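Local structure of BAG family molecular chaperone regulator 2 (Arabidopsis thaliana, 4HWD) at residues F26-G31 with L85-N89. The protein probably acts as a co-chaperone that binds the ATPase domain of HSP70/HSC70 chaperones through its BAG domain and regulates programmed cell death and stress responses. Sequence-based numbering, arbitrary orientation.
Sequences FDTVIG and LKIKN
This is parallel helix-helix packing at one end of the three-helix bundle of a BAG domain, where the last turns of helices 2-31 and 63-89 meet. Both segments are regular alpha-helix, their axes 10.5 Å apart at closest approach and 27° from parallel; Asp27 CA lies 6.9 Å from Leu85 CA, and Ile30 CA 6.5 Å from Asn89 CA. Buried, branched Ile30 and Leu85 fill the gap between the helices. Ile30 (chi1 m, chi2 t) extends its CD1 to 4.2 Å from Leu85 CB and 3.6 Å from Asn89 CB, while Leu85 (m, t) places CD1 4.1 Å from Phe26 CB; the Phe26 ring leads away to Leu41 and Leu44. At the exposed edge, where charge can stay hydrated, Asp27 OD1 makes van der Waals contact with Leu85 CD2 (3.6 Å), and long Lys88, extended to chi3 and turned at chi4 (m), brings NZ 3.7 Å from Ile30 O, not a hydrogen bond, alongside side-chain-free Gly31. Asn89 tolerates burial because both amide ends are hydrogen-bonded, ND2 to Val36 O. Helix 38-57 covers the neighbouring face, Leu41 also touching Asn89, and Val36, in the preceding loop, packs on Ile30.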
# COMPACT_ATOMS: atom_id res chain seq x y z
N PHE A 26 2.10 12.51 3.68
CA PHE A 26 1.12 12.74 4.74
C PHE A 26 1.81 12.58 6.09
O PHE A 26 1.55 13.34 7.01
CB PHE A 26 -0.04 11.73 4.67
CG PHE A 26 -1.02 11.98 3.55
CD1 PHE A 26 -1.14 13.25 2.98
CD2 PHE A 26 -1.86 10.97 3.11
CE1 PHE A 26 -2.09 13.49 1.98
CE2 PHE A 26 -2.81 11.20 2.12
CZ PHE A 26 -2.93 12.47 1.56
N ASP A 27 2.68 11.58 6.19
CA ASP A 27 3.40 11.34 7.43
C ASP A 27 4.22 12.56 7.85
O ASP A 27 4.17 12.98 9.00
CB ASP A 27 4.32 10.12 7.29
CG ASP A 27 5.04 9.77 8.59
OD1 ASP A 27 4.36 9.42 9.58
OD2 ASP A 27 6.29 9.83 8.62
N THR A 28 4.97 13.14 6.91
CA THR A 28 5.77 14.31 7.24
C THR A 28 4.91 15.52 7.59
O THR A 28 5.19 16.22 8.57
CB THR A 28 6.74 14.68 6.09
OG1 THR A 28 6.00 15.01 4.91
CG2 THR A 28 7.67 13.52 5.78
N VAL A 29 3.85 15.76 6.82
CA VAL A 29 2.95 16.87 7.10
C VAL A 29 2.36 16.76 8.49
O VAL A 29 2.42 17.69 9.28
CB VAL A 29 1.78 16.93 6.09
CG1 VAL A 29 0.70 17.89 6.61
CG2 VAL A 29 2.28 17.40 4.74
N ILE A 30 1.77 15.61 8.79
CA ILE A 30 1.16 15.39 10.10
C ILE A 30 2.23 15.36 11.20
O ILE A 30 2.00 15.86 12.30
CB ILE A 30 0.35 14.06 10.10
CG1 ILE A 30 -0.87 14.20 9.17
CG2 ILE A 30 -0.12 13.72 11.51
CD1 ILE A 30 -1.71 12.93 9.05
N GLY A 31 3.39 14.80 10.89
CA GLY A 31 4.47 14.72 11.87
C GLY A 31 5.03 16.08 12.27
O GLY A 31 5.56 16.23 13.37
N LEU A 85 -1.81 7.32 11.54
CA LEU A 85 -1.86 8.70 11.05
C LEU A 85 -3.28 9.25 11.21
O LEU A 85 -3.46 10.43 11.52
CB LEU A 85 -1.44 8.80 9.57
CG LEU A 85 0.05 8.70 9.22
CD1 LEU A 85 0.29 9.18 7.80
CD2 LEU A 85 0.85 9.55 10.19
N LYS A 86 -4.27 8.40 11.00
CA LYS A 86 -5.67 8.81 11.13
C LYS A 86 -5.96 9.22 12.56
O LYS A 86 -6.63 10.21 12.81
CB LYS A 86 -6.61 7.66 10.73
CG LYS A 86 -6.66 7.37 9.25
CD LYS A 86 -7.57 6.20 8.92
CE LYS A 86 -9.01 6.47 9.32
NZ LYS A 86 -9.90 5.32 8.99
N ILE A 87 -5.45 8.43 13.50
CA ILE A 87 -5.65 8.69 14.92
C ILE A 87 -4.95 10.00 15.30
O ILE A 87 -5.54 10.87 15.93
CB ILE A 87 -5.09 7.51 15.77
CG1 ILE A 87 -6.06 6.33 15.68
CG2 ILE A 87 -4.88 7.95 17.21
CD1 ILE A 87 -5.54 5.04 16.29
N LYS A 88 -3.70 10.12 14.87
CA LYS A 88 -2.86 11.28 15.16
C LYS A 88 -3.37 12.56 14.50
O LYS A 88 -3.17 13.66 15.03
CB LYS A 88 -1.44 10.97 14.69
CG LYS A 88 -0.36 11.76 15.38
CD LYS A 88 1.00 11.13 15.09
CE LYS A 88 2.14 11.96 15.66
NZ LYS A 88 2.18 13.31 15.04
N ASN A 89 -4.05 12.42 13.36
CA ASN A 89 -4.57 13.58 12.63
C ASN A 89 -5.93 14.02 13.14
O ASN A 89 -6.11 15.17 13.55
CB ASN A 89 -4.66 13.24 11.13
CG ASN A 89 -4.99 14.44 10.28
OD1 ASN A 89 -4.26 15.44 10.28
ND2 ASN A 89 -6.08 14.36 9.53